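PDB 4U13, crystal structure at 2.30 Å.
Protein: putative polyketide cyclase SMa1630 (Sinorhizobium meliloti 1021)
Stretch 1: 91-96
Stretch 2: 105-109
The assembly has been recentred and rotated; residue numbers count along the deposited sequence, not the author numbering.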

# COMPACT_ATOMS: atom_id res chain seq x y z
N THR A 91 17.34 1.35 3.37
CA THR A 91 16.64 2.52 2.90
C THR A 91 17.28 3.02 1.65
O THR A 91 18.45 3.17 1.60
CB THR A 91 16.60 3.62 3.93
OG1 THR A 91 15.78 3.20 5.02
CG2 THR A 91 15.88 4.79 3.33
N LEU A 92 16.46 3.32 0.63
CA LEU A 92 16.95 3.70 -0.70
C LEU A 92 16.26 4.94 -1.20
O LEU A 92 15.15 5.23 -0.80
CB LEU A 92 16.67 2.57 -1.72
CG LEU A 92 17.54 1.32 -1.58
CD1 LEU A 92 17.05 0.15 -2.43
CD2 LEU A 92 18.97 1.71 -1.94
N THR A 93 16.92 5.62 -2.13
CA THR A 93 16.34 6.76 -2.78
C THR A 93 15.93 6.41 -4.19
O THR A 93 16.75 5.99 -4.99
CB THR A 93 17.30 7.97 -2.80
OG1 THR A 93 17.59 8.36 -1.45
CG2 THR A 93 16.64 9.17 -3.53
N TYR A 94 14.64 6.57 -4.45
CA TYR A 94 14.07 6.42 -5.78
C TYR A 94 13.93 7.80 -6.46
O TYR A 94 13.10 8.61 -6.03
CB TYR A 94 12.69 5.76 -5.67
CG TYR A 94 12.64 4.25 -5.42
CD1 TYR A 94 13.29 3.66 -4.32
CD2 TYR A 94 11.92 3.42 -6.28
CE1 TYR A 94 13.24 2.28 -4.08
CE2 TYR A 94 11.84 2.04 -6.06
CZ TYR A 94 12.50 1.47 -4.96
OH TYR A 94 12.40 0.11 -4.75
N SER A 95 14.71 8.06 -7.50
CA SER A 95 14.60 9.33 -8.24
C SER A 95 13.85 9.16 -9.51
O SER A 95 14.32 8.54 -10.43
CB SER A 95 15.99 9.91 -8.59
OG SER A 95 16.71 10.14 -7.39
N PHE A 96 12.69 9.75 -9.57
CA PHE A 96 11.81 9.58 -10.71
C PHE A 96 11.85 10.83 -11.57
O PHE A 96 11.76 11.94 -11.05
CB PHE A 96 10.37 9.47 -10.23
CG PHE A 96 10.02 8.20 -9.48
CD1 PHE A 96 10.24 8.11 -8.08
CD2 PHE A 96 9.35 7.14 -10.12
CE1 PHE A 96 9.87 6.97 -7.37
CE2 PHE A 96 8.95 6.02 -9.41
CZ PHE A 96 9.22 5.93 -8.04
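Stretch 2 (105-109) RLEIQ

Two neighbouring strands of an antiparallel sheet settle most of their geometry through the backbone, and the side-chain rotamers fit the spacing between the strands. The C-terminal segment of the putative polyketide cyclase SMa1630 illustrates this well. Residues 105-108 form an extended strand that runs against strand 91-96, the two N-to-C directions making an angle of 164° and the axes approaching to 4.7 Å. Phi values from -159° to -109° and psi values from 118° to 145° keep R105, L106, E107 and I108 in the beta region, and Q109 ends the chain beside T93.

The register follows from two reciprocal pairs of hydrogen bonds. S95 N donates to E107 O at 2.9 Å, and E107 N returns a bond to S95 O at 3.0 Å. Two residues away in each stretch, T93 N donates to Q109 O at 3.0 Å and Q109 N to T93 O at 3.2 Å. All four are nearly straight, with angles at hydrogen of 161° to 174°. Between and beyond these pairs lie the non-hydrogen-bonded pairs, Y94 with I108 (CA to CA 4.8 Å) and F96 with L106 (CA to CA 4.5 Å). At the F96-L106 pair the alpha carbons also make CA-H...O contacts, L106 CA lying 3.3 Å from S95 O and F96 CA 3.4 Å from R105 O.

Alternation along the strands puts Y94, F96, L106 and I108 on one face of the sheet, and their conformations show how such pairs pack. Y94 and F96 both take chi1 in the m well, at -77° and -69°, with chi2 of 56° and 86°, so that each ring offers a face to a methyl of stretch 2, Y94 to I108 CD1 and F96 to L106 CD1. L106 is t at chi1 (168°) and p at chi2 (54°), a combination that brings its CD1 methyl over the F96 ring, 3.8 Å from the centroid and only 4° off the ring normal. The same methyl lies 4.1 Å from Y94 CB, so one branch of the leucine touches both aromatic residues. I108 is m at chi1 (-60°) and fully extended at chi2 (180°), which carries its CD1 over a face of the Y94 ring, 4.0 Å from the centroid and 3.5 Å from Y94 CE2. The CG2 methyl of I108 lies 4.0 Å from Y94 CE1 and also meets L92 CD1 at 4.0 Å, so both branches touch the tyrosine ring. L92, with chi1 m and chi2 t, also places its CD2 3.2 Å from Q109 O, a close approach by an apolar methyl to a carboxylate oxygen.

On the face bearing S95 and E107, S95 CB and E107 CB lie 4.5 Å apart; the E107 side chain is not modelled beyond CB, so its further contacts cannot be described. T93, also m at chi1 (-61°), shares a water with the chain terminus; this water lies 2.9 Å from T93 OG1 and donates to Q109 O at 3.3 Å. At the other end, R105 is t at chi1 and chi2, and the end of its side chain leads away from the neighbouring strand. Altogether the two stretches bury 454 Å².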

# COMPACT_ATOMS: atom_id res chain seq x y z
N ARG A 105 12.20 8.22 -16.43
CA ARG A 105 13.40 7.66 -15.84
C ARG A 105 13.23 7.40 -14.35
O ARG A 105 12.56 8.14 -13.65
CB ARG A 105 14.58 8.60 -16.05
CG ARG A 105 15.90 7.98 -15.61
CD ARG A 105 17.06 8.97 -15.51
NE ARG A 105 17.96 8.81 -16.65
CZ ARG A 105 19.00 7.97 -16.72
NH1 ARG A 105 19.70 7.92 -17.86
NH2 ARG A 105 19.35 7.19 -15.69
N LEU A 106 13.85 6.33 -13.87
CA LEU A 106 13.84 6.00 -12.47
C LEU A 106 15.21 5.47 -12.12
O LEU A 106 15.58 4.48 -12.66
CB LEU A 106 12.81 4.92 -12.20
CG LEU A 106 12.92 4.31 -10.80
CD1 LEU A 106 12.90 5.37 -9.73
CD2 LEU A 106 11.84 3.29 -10.51
N GLU A 107 15.94 6.14 -11.24
CA GLU A 107 17.23 5.67 -10.72
C GLU A 107 17.06 5.26 -9.26
O GLU A 107 16.53 6.02 -8.44
CB GLU A 107 18.30 6.76 -10.81
N ILE A 108 17.49 4.06 -8.94
CA ILE A 108 17.42 3.57 -7.59
C ILE A 108 18.82 3.43 -7.10
O ILE A 108 19.57 2.64 -7.69
CB ILE A 108 16.76 2.20 -7.52
CG1 ILE A 108 15.35 2.32 -8.07
CG2 ILE A 108 16.67 1.72 -6.08
CD1 ILE A 108 14.58 1.03 -8.06
N GLN A 109 19.14 4.17 -6.02
CA GLN A 109 20.51 4.35 -5.46
C GLN A 109 20.50 4.21 -3.91
O GLN A 109 19.57 4.58 -3.18
CB GLN A 109 21.17 5.71 -5.84
OXT GLN A 109 21.44 3.70 -3.30
O HOH W 1 20.08 7.01 -1.01